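Local coordinates for protein anti-sigma-I factor RsgI3 (Clostridium thermocellum, PDB 6QE7) that probably holds back the sigma factor SigI3 by direct binding, and senses plant polysaccharides such as pectin through the extracellular pair of PA14 domains in this chain, at residues E281-S285 with K286-A290; G35-D38 with Q39-K43; W233-G237 with K238-N242; T214-N217 with G218-V222. All coordinates share one frame; numbering follows the deposited sequence.

Interactions 1, 3 and 4 belong to the second PA14 domain, and interaction 2 belongs to the first. Interaction 4 is the buried one: small, mostly apolar side chains meet between strands 208-216 and 219-224, which lie in different sheets. Interaction 3 sits beside it on the surface, with centres about 6 Å apart, and the two are joined by polar bonds such as E239 N to N217 OD1. Interaction 1 is partly buried and links the same two sheets elsewhere, by a short 3-10 turn with one apolar pair. Interaction 2 is a surface loop near calcium, about 39 Å from interaction 4 between centres, and relies on hydrogen bonds to a single aspartate.

Interaction 1 of 4, residues E281-S285 with K286-A290; sequences EVVPS and KNLFA
Two backbone hydrogen bonds draw P284-L288 into a short 3-10 turn. N287 N donates to P284 O at 3.1 Å, with an N-H...O angle of 166°. L288 N donates to S285 O, also at 3.1 Å.

One apolar pair, V283 and L288, packs across the turn. V283 CG1 meets L288 CD2 at 3.8 Å, and the two side chains run roughly perpendicular.

The leucine also touches a backbone carbonyl. Its CG is anti to its own carbonyl carbon (chi1 -64°), which turns the branch toward the proline. L288 CG lies 3.6 Å from P284 O, and L288 CD1 touches the same oxygen.

The proline ring lies beside the amide of N287, with P284 CG 3.6 Å from N287 OD1. The other end of that amide, ND2, is hydrogen-bonded to D203. S285 OG bonds to D174 O.

The turn connects two sheets of the second PA14 domain. Before it, strand 281-282 pairs with strand 268-274. After it, strand 288-289 pairs with strand 193-202. V283 packs on L271 and W273 of one sheet and on I202 of the other, where L288 joins it.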
loop_
_atom_site.group_PDB
_atom_site.type_symbol
_atom_site.label_atom_id
_atom_site.label_comp_id
_atom_site.label_asym_id
_atom_site.label_seq_id
_atom_site.Cartn_x
_atom_site.Cartn_y
_atom_site.Cartn_z
ATOM N N GLU A 281 -13.119 18.083 0.921
ATOM C CA GLU A 281 -13.808 17.442 -0.198
ATOM C C GLU A 281 -14.325 16.084 0.265
ATOM O O GLU A 281 -13.782 15.515 1.237
ATOM C CB GLU A 281 -12.867 17.390 -1.415
ATOM C CG GLU A 281 -11.589 16.579 -1.176
ATOM C CD GLU A 281 -10.745 16.255 -2.408
ATOM O OE1 GLU A 281 -10.982 16.850 -3.481
ATOM O OE2 GLU A 281 -9.832 15.374 -2.288
ATOM N N VAL A 282 -15.269 15.540 -0.494
ATOM C CA VAL A 282 -15.604 14.100 -0.448
ATOM C C VAL A 282 -14.286 13.320 -0.715
ATOM O O VAL A 282 -13.581 13.644 -1.683
ATOM C CB VAL A 282 -16.727 13.755 -1.444
ATOM C CG1 VAL A 282 -16.985 12.256 -1.478
ATOM C CG2 VAL A 282 -18.034 14.498 -1.126
ATOM N N VAL A 283 -13.929 12.343 0.128
ATOM C CA VAL A 283 -12.716 11.546 -0.170
ATOM C C VAL A 283 -12.946 10.881 -1.521
ATOM O O VAL A 283 -13.977 10.205 -1.723
ATOM C CB VAL A 283 -12.440 10.532 0.920
ATOM C CG1 VAL A 283 -11.159 9.810 0.606
ATOM C CG2 VAL A 283 -12.434 11.192 2.292
ATOM N N PRO A 284 -12.003 11.067 -2.470
ATOM C CA PRO A 284 -12.183 10.637 -3.850
ATOM C C PRO A 284 -11.958 9.140 -3.988
ATOM O O PRO A 284 -11.212 8.587 -3.250
ATOM C CB PRO A 284 -11.163 11.437 -4.699
ATOM C CG PRO A 284 -10.432 12.317 -3.754
ATOM C CD PRO A 284 -10.851 11.960 -2.330
ATOM N N SER A 285 -12.593 8.531 -4.965
ATOM C CA SER A 285 -12.421 7.085 -5.261
ATOM C C SER A 285 -10.942 6.764 -5.502
ATOM O O SER A 285 -10.501 5.683 -5.108
ATOM C CB SER A 285 -13.230 6.696 -6.417
ATOM O OG SER A 285 -13.323 5.272 -6.479
ATOM N N LYS A 286 -10.171 7.687 -6.071
ATOM C CA LYS A 286 -8.744 7.371 -6.403
ATOM C C LYS A 286 -7.883 7.246 -5.126
ATOM O O LYS A 286 -6.693 6.846 -5.248
ATOM C CB LYS A 286 -8.206 8.387 -7.409
ATOM C CG LYS A 286 -7.857 9.731 -6.815
ATOM C CD LYS A 286 -7.410 10.712 -7.877
ATOM C CE LYS A 286 -8.618 11.378 -8.503
ATOM N NZ LYS A 286 -8.322 11.832 -9.884
ATOM N N ASN A 287 -8.404 7.551 -3.930
ATOM C CA ASN A 287 -7.598 7.397 -2.703
ATOM C C ASN A 287 -8.094 6.236 -1.864
ATOM O O ASN A 287 -7.609 6.134 -0.703
ATOM C CB ASN A 287 -7.559 8.681 -1.896
ATOM C CG ASN A 287 -6.774 9.741 -2.622
ATOM O OD1 ASN A 287 -7.387 10.522 -3.327
ATOM N ND2 ASN A 287 -5.445 9.766 -2.469
ATOM N N LEU A 288 -9.073 5.486 -2.377
ATOM C CA LEU A 288 -9.804 4.467 -1.606
ATOM C C LEU A 288 -9.525 3.169 -2.340
ATOM O O LEU A 288 -9.410 3.192 -3.593
ATOM C CB LEU A 288 -11.305 4.831 -1.498
ATOM C CG LEU A 288 -11.609 6.117 -0.719
ATOM C CD1 LEU A 288 -13.064 6.567 -0.870
ATOM C CD2 LEU A 288 -11.259 5.978 0.742
ATOM N N PHE A 289 -9.222 2.144 -1.593
ATOM C CA PHE A 289 -8.851 0.852 -2.189
ATOM C C PHE A 289 -9.659 -0.242 -1.557
ATOM O O PHE A 289 -9.716 -0.274 -0.344
ATOM C CB PHE A 289 -7.361 0.551 -2.025
ATOM C CG PHE A 289 -6.507 1.586 -2.716
ATOM C CD1 PHE A 289 -6.182 2.784 -2.071
ATOM C CD2 PHE A 289 -6.103 1.410 -4.045
ATOM C CE1 PHE A 289 -5.449 3.773 -2.728
ATOM C CE2 PHE A 289 -5.369 2.393 -4.700
ATOM C CZ PHE A 289 -5.047 3.568 -4.045
ATOM N N ALA A 290 -10.144 -1.162 -2.384
ATOM C CA ALA A 290 -11.178 -2.106 -1.927
ATOM C C ALA A 290 -10.494 -3.268 -1.231
ATOM O O ALA A 290 -11.173 -3.902 -0.414
ATOM C CB ALA A 290 -12.059 -2.570 -3.059
#

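Interaction 2 of 4, residues G35-D38 with Q39-K43; sequences GTPD and QSIGK
The backbone makes a type I beta turn from D38 to I41, closed by a hydrogen bond from I41 N to D38 O of 2.9 Å. D38 O also accepts from T36 OG1 at 2.9 Å. The two donors reach this oxygen from opposite faces of its carbonyl plane, so the turn is tied to the residues before it as well as after it.

The D38 side chain folds forward over the turn. Its CG is anti to the backbone N (chi1 -172°), and this brings OD2 to S40. OD2 accepts from S40 N at 2.8 Å, nearly straight at 164°, and from S40 OG at 2.7 Å. These donors also come from opposite faces, here of the carboxylate. The bond from S40 N makes an Asx turn over D38-S40. With two bonds on one oxygen, rotation of the carboxylate is restricted.

T36 and I41 face each other across the loop. T36 CB lies 3.8 Å from I41 CG2, and the same methyl lies 3.9 Å from P37 CD. T36 CG2 extends further along the chain, to 3.5 Å from K43 N.

The loop joins strand 29-31 to strand 46-51 in the first PA14 domain. I41, T36 and P37 pack on Y46 of the latter strand, while D38 and S40 touch F21 of strand 19-25. S40 O and G42 N are hydrogen-bonded to the side chain of N12, a calcium ligand, so the loop borders that metal site beside strands 19-25 and 46-51.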
loop_
_atom_site.group_PDB
_atom_site.type_symbol
_atom_site.label_atom_id
_atom_site.label_comp_id
_atom_site.label_asym_id
_atom_site.label_seq_id
_atom_site.Cartn_x
_atom_site.Cartn_y
_atom_site.Cartn_z
ATOM N N GLY A 35 14.715 11.544 -9.390
ATOM C CA GLY A 35 13.644 11.153 -10.305
ATOM C C GLY A 35 13.088 9.806 -9.886
ATOM O O GLY A 35 13.190 9.465 -8.704
ATOM N N THR A 36 12.653 9.030 -10.864
ATOM C CA THR A 36 11.893 7.782 -10.687
ATOM C C THR A 36 12.441 6.782 -11.698
ATOM O O THR A 36 13.111 7.149 -12.640
ATOM C CB THR A 36 10.416 8.115 -10.893
ATOM O OG1 THR A 36 10.296 7.958 -12.301
ATOM C CG2 THR A 36 10.007 9.508 -10.461
ATOM N N PRO A 37 12.194 5.488 -11.520
ATOM C CA PRO A 37 12.594 4.487 -12.501
ATOM C C PRO A 37 11.893 4.508 -13.877
ATOM O O PRO A 37 12.218 3.708 -14.700
ATOM C CB PRO A 37 12.164 3.172 -11.796
ATOM C CG PRO A 37 12.081 3.534 -10.293
ATOM C CD PRO A 37 11.482 4.921 -10.366
ATOM N N ASP A 38 10.824 5.270 -14.045
ATOM C CA ASP A 38 9.976 5.148 -15.247
ATOM C C ASP A 38 8.968 6.288 -15.241
ATOM O O ASP A 38 8.528 6.676 -14.146
ATOM C CB ASP A 38 9.195 3.824 -15.242
ATOM C CG ASP A 38 8.461 3.571 -16.552
ATOM O OD1 ASP A 38 9.108 2.997 -17.476
ATOM O OD2 ASP A 38 7.269 3.960 -16.649
ATOM N N GLN A 39 8.559 6.777 -16.393
ATOM C CA GLN A 39 7.583 7.891 -16.459
ATOM C C GLN A 39 6.250 7.491 -15.774
ATOM O O GLN A 39 5.536 8.394 -15.404
ATOM C CB GLN A 39 7.302 8.257 -17.911
ATOM C CG GLN A 39 6.504 7.182 -18.663
ATOM C CD GLN A 39 6.316 7.598 -20.109
ATOM O OE1 GLN A 39 6.634 8.739 -20.469
ATOM N NE2 GLN A 39 5.822 6.690 -20.950
ATOM N N SER A 40 5.897 6.203 -15.652
ATOM C CA SER A 40 4.626 5.736 -15.022
ATOM C C SER A 40 4.761 5.735 -13.478
ATOM O O SER A 40 3.744 5.539 -12.782
ATOM C CB SER A 40 4.222 4.415 -15.557
ATOM O OG SER A 40 5.105 3.417 -15.113
ATOM N N ILE A 41 5.966 5.971 -12.944
ATOM C CA ILE A 41 6.167 6.153 -11.482
ATOM C C ILE A 41 6.311 7.630 -11.142
ATOM O O ILE A 41 7.353 8.270 -11.484
ATOM C CB ILE A 41 7.418 5.372 -11.008
ATOM C CG1 ILE A 41 7.239 3.875 -11.233
ATOM C CG2 ILE A 41 7.752 5.702 -9.536
ATOM C CD1 ILE A 41 5.967 3.264 -10.629
ATOM N N GLY A 42 5.470 8.117 -10.279
ATOM C CA GLY A 42 5.613 9.519 -9.804
ATOM C C GLY A 42 6.798 9.790 -8.893
ATOM O O GLY A 42 7.203 8.909 -8.113
ATOM N N LYS A 43 7.261 11.042 -8.889
ATOM C CA LYS A 43 8.288 11.563 -7.961
ATOM C C LYS A 43 7.873 11.252 -6.544
ATOM O O LYS A 43 6.734 11.542 -6.167
ATOM C CB LYS A 43 8.454 13.078 -7.983
ATOM C CG LYS A 43 9.792 13.548 -7.424
ATOM C CD LYS A 43 9.899 15.093 -7.453
ATOM C CE LYS A 43 10.862 15.665 -6.457
ATOM N NZ LYS A 43 12.251 15.232 -6.762
#

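Interaction 3 of 4, residues W233-G237 with K238-N242; sequences WQNQG and KEAEN
The tight part of this contact is small: the N235 amide against the methyl of A240. A240 CB lies 3.3 Å from N235 OD1 and 3.5 Å from N235 ND2, so the methyl sits over one face of the amide. N235 reaches it with CG anti to the backbone N (chi1 158°). The amide also folds back on its own loop through two weak hydrogen bonds. G237 N donates to N235 OD1 at 2.7 Å but at a bent angle of 128°, and N235 ND2 donates to G237 O at 3.3 Å. ND2 also bonds to G218 O. That bond and the two weak ones are consistent with the modelled turn of the amide.

The loop connects strand 227-232 to strand 240-248 in the beta-sandwich of the second PA14 domain. It thus passes from one sheet to the other. A240 begins the latter strand and pairs through its backbone with A216 of strand 208-216.

The looser side is at G237-E239. G237 O stays 3.7 Å from both E239 N and A240 N. The CB atoms of K238 and E239 point away from the preceding segment, and the K238 side chain is exposed to solvent. E239 N is instead hydrogen-bonded to N217 OD1.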
loop_
_atom_site.group_PDB
_atom_site.type_symbol
_atom_site.label_atom_id
_atom_site.label_comp_id
_atom_site.label_asym_id
_atom_site.label_seq_id
_atom_site.Cartn_x
_atom_site.Cartn_y
_atom_site.Cartn_z
ATOM N N TRP A 233 -23.069 6.801 16.784
ATOM C CA TRP A 233 -23.880 5.677 16.279
ATOM C C TRP A 233 -25.378 5.884 16.571
ATOM O O TRP A 233 -26.162 5.232 15.868
ATOM C CB TRP A 233 -23.382 4.392 16.919
ATOM C CG TRP A 233 -23.931 3.163 16.302
ATOM C CD1 TRP A 233 -24.605 2.148 16.913
ATOM C CD2 TRP A 233 -23.813 2.806 14.929
ATOM N NE1 TRP A 233 -24.954 1.204 15.996
ATOM C CE2 TRP A 233 -24.493 1.579 14.767
ATOM C CE3 TRP A 233 -23.239 3.427 13.812
ATOM C CZ2 TRP A 233 -24.557 0.928 13.541
ATOM C CZ3 TRP A 233 -23.357 2.809 12.585
ATOM C CH2 TRP A 233 -23.950 1.548 12.464
ATOM N N GLN A 234 -25.750 6.701 17.570
ATOM C CA GLN A 234 -27.171 6.967 17.983
ATOM C C GLN A 234 -27.746 8.130 17.165
ATOM O O GLN A 234 -28.959 8.362 17.168
ATOM C CB GLN A 234 -27.250 7.250 19.498
ATOM C CG GLN A 234 -26.690 6.131 20.405
ATOM C CD GLN A 234 -27.267 4.749 20.159
ATOM O OE1 GLN A 234 -28.462 4.520 20.330
ATOM N NE2 GLN A 234 -26.425 3.784 19.796
ATOM N N ASN A 235 -26.935 8.846 16.412
ATOM C CA ASN A 235 -27.425 10.128 15.847
ATOM C C ASN A 235 -28.685 9.878 15.010
ATOM O O ASN A 235 -28.743 8.863 14.238
ATOM C CB ASN A 235 -26.404 10.873 14.972
ATOM C CG ASN A 235 -27.080 11.839 14.018
ATOM O OD1 ASN A 235 -27.665 12.839 14.472
ATOM N ND2 ASN A 235 -27.083 11.509 12.725
ATOM N N GLN A 236 -29.580 10.852 15.067
ATOM C CA GLN A 236 -30.856 10.902 14.315
ATOM C C GLN A 236 -30.952 12.190 13.478
ATOM O O GLN A 236 -31.721 12.200 12.519
ATOM C CB GLN A 236 -31.973 10.811 15.363
ATOM C CG GLN A 236 -33.105 9.875 14.981
ATOM C CD GLN A 236 -32.590 8.498 14.654
ATOM O OE1 GLN A 236 -31.927 8.293 13.640
ATOM N NE2 GLN A 236 -32.914 7.547 15.513
ATOM N N GLY A 237 -30.212 13.247 13.837
ATOM C CA GLY A 237 -30.305 14.566 13.182
ATOM C C GLY A 237 -30.109 14.402 11.691
ATOM O O GLY A 237 -29.342 13.482 11.283
ATOM N N LYS A 238 -30.806 15.206 10.898
ATOM C CA LYS A 238 -30.663 15.251 9.426
ATOM C C LYS A 238 -29.278 15.853 9.146
ATOM O O LYS A 238 -28.876 16.783 9.853
ATOM C CB LYS A 238 -31.779 16.065 8.761
ATOM C CG LYS A 238 -31.485 16.492 7.322
ATOM C CD LYS A 238 -32.663 17.016 6.503
ATOM C CE LYS A 238 -32.318 17.107 5.025
ATOM N NZ LYS A 238 -33.452 16.758 4.139
ATOM N N GLU A 239 -28.535 15.299 8.195
ATOM C CA GLU A 239 -27.173 15.799 7.846
ATOM C C GLU A 239 -26.447 16.279 9.108
ATOM O O GLU A 239 -25.936 17.407 9.077
ATOM C CB GLU A 239 -27.288 16.893 6.777
ATOM C CG GLU A 239 -27.911 16.327 5.505
ATOM C CD GLU A 239 -28.144 17.310 4.388
ATOM O OE1 GLU A 239 -27.338 18.253 4.270
ATOM O OE2 GLU A 239 -29.127 17.126 3.659
ATOM N N ALA A 240 -26.426 15.480 10.176
ATOM C CA ALA A 240 -25.577 15.740 11.366
ATOM C C ALA A 240 -24.103 15.604 10.919
ATOM O O ALA A 240 -23.802 14.667 10.089
ATOM C CB ALA A 240 -25.870 14.772 12.501
ATOM N N GLU A 241 -23.251 16.494 11.448
ATOM C CA GLU A 241 -21.794 16.632 11.132
ATOM C C GLU A 241 -20.980 16.135 12.312
ATOM O O GLU A 241 -21.297 16.500 13.439
ATOM C CB GLU A 241 -21.496 18.077 10.780
ATOM C CG GLU A 241 -22.188 18.429 9.466
ATOM C CD GLU A 241 -22.508 19.898 9.280
ATOM O OE1 GLU A 241 -21.616 20.690 9.615
ATOM O OE2 GLU A 241 -23.649 20.251 8.816
ATOM N N ASN A 242 -20.031 15.252 12.019
ATOM C CA ASN A 242 -19.006 14.778 12.963
ATOM C C ASN A 242 -17.663 14.988 12.293
ATOM O O ASN A 242 -17.654 15.010 11.068
ATOM C CB ASN A 242 -19.253 13.322 13.355
ATOM C CG ASN A 242 -20.539 13.242 14.144
ATOM O OD1 ASN A 242 -21.612 13.188 13.542
ATOM N ND2 ASN A 242 -20.429 13.469 15.448
#

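Interaction 4 of 4, residues T214-N217 with G218-V222; sequences TVAN and GGVRV
Strands 214-216 and 219-222 run nearly antiparallel, at 159°, but their axes stay 8.0 Å apart. They are not paired with each other. N217 and G218 carry the chain from one sheet of the PA14 beta-sandwich to the other, and alternate side chains of both strands point toward the facing strand.

Three side-chain contacts bridge the strands. Nearest the bend, A216 CB lies 3.6 Å from V220 CG1. Next, V220 CG2 lies 3.6 Å from T214 OG1, where the two side chains lie alongside, pointing opposite ways. Farthest from the bend, T214 CG2 and V222 CG2 meet tip to tip at 3.7 Å. V220 can serve two partners because its methyls diverge: CG1 is anti to the carbonyl carbon (chi1 -73°) and faces the alanine, while CG2 faces the threonine. I230 packs on T214, V220 and V222.

The CB of N217 points away from segment 218-222. Its ND2 bonds to P266 O, and the other end of the amide is held by the neighbouring loop 233-242.

The side-chain contacts between the segments are thus van der Waals ones, made by small side chains: an alanine, a threonine and two valines. At the bend, the buried N217 amide has a polar partner at each end.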
loop_
_atom_site.group_PDB
_atom_site.type_symbol
_atom_site.label_atom_id
_atom_site.label_comp_id
_atom_site.label_asym_id
_atom_site.label_seq_id
_atom_site.Cartn_x
_atom_site.Cartn_y
_atom_site.Cartn_z
ATOM N N THR A 214 -17.916 13.438 8.642
ATOM C CA THR A 214 -19.143 12.750 8.169
ATOM C C THR A 214 -20.296 13.744 8.232
ATOM O O THR A 214 -20.400 14.569 9.161
ATOM C CB THR A 214 -19.437 11.439 8.889
ATOM O OG1 THR A 214 -19.584 11.836 10.236
ATOM C CG2 THR A 214 -18.367 10.380 8.724
ATOM N N VAL A 215 -21.074 13.673 7.188
ATOM C CA VAL A 215 -22.418 14.269 7.036
ATOM C C VAL A 215 -23.362 13.083 6.855
ATOM O O VAL A 215 -23.210 12.327 5.868
ATOM C CB VAL A 215 -22.537 15.279 5.876
ATOM C CG1 VAL A 215 -23.973 15.869 5.785
ATOM C CG2 VAL A 215 -21.566 16.387 6.037
ATOM N N ALA A 216 -24.317 12.927 7.779
ATOM C CA ALA A 216 -25.109 11.693 7.843
ATOM C C ALA A 216 -26.519 11.907 8.396
ATOM O O ALA A 216 -26.627 12.523 9.448
ATOM C CB ALA A 216 -24.322 10.792 8.738
ATOM N N ASN A 217 -27.501 11.206 7.844
ATOM C CA ASN A 217 -28.915 11.206 8.335
ATOM C C ASN A 217 -29.143 10.154 9.451
ATOM O O ASN A 217 -30.248 10.092 10.003
ATOM C CB ASN A 217 -29.883 11.014 7.174
ATOM C CG ASN A 217 -30.085 12.270 6.348
ATOM O OD1 ASN A 217 -29.433 13.290 6.578
ATOM N ND2 ASN A 217 -30.982 12.206 5.376
ATOM N N GLY A 218 -28.152 9.366 9.816
ATOM C CA GLY A 218 -28.306 8.314 10.840
ATOM C C GLY A 218 -27.046 8.223 11.656
ATOM O O GLY A 218 -26.416 9.250 11.901
ATOM N N GLY A 219 -26.740 7.049 12.166
ATOM C CA GLY A 219 -25.546 6.832 13.001
ATOM C C GLY A 219 -24.312 6.514 12.144
ATOM O O GLY A 219 -24.452 5.775 11.130
ATOM N N VAL A 220 -23.140 6.974 12.591
ATOM C CA VAL A 220 -21.833 6.721 11.912
ATOM C C VAL A 220 -20.788 6.292 12.930
ATOM O O VAL A 220 -20.781 6.777 14.086
ATOM C CB VAL A 220 -21.351 7.962 11.146
ATOM C CG1 VAL A 220 -22.166 8.174 9.897
ATOM C CG2 VAL A 220 -21.386 9.205 11.994
ATOM N N ARG A 221 -19.902 5.433 12.476
ATOM C CA ARG A 221 -18.560 5.245 13.082
ATOM C C ARG A 221 -17.509 5.247 11.968
ATOM O O ARG A 221 -17.788 4.661 10.883
ATOM C CB ARG A 221 -18.514 3.928 13.860
ATOM C CG ARG A 221 -19.376 3.914 15.108
ATOM C CD ARG A 221 -19.147 2.601 15.828
ATOM N NE ARG A 221 -19.587 2.802 17.202
ATOM C CZ ARG A 221 -20.575 2.134 17.774
ATOM N NH1 ARG A 221 -21.242 1.205 17.106
ATOM N NH2 ARG A 221 -20.883 2.389 19.033
ATOM N N VAL A 222 -16.345 5.850 12.257
ATOM C CA VAL A 222 -15.150 5.879 11.348
ATOM C C VAL A 222 -13.890 5.490 12.124
ATOM O O VAL A 222 -13.579 6.095 13.153
ATOM C CB VAL A 222 -14.933 7.212 10.670
ATOM C CG1 VAL A 222 -13.708 7.132 9.754
ATOM C CG2 VAL A 222 -16.193 7.687 9.904
#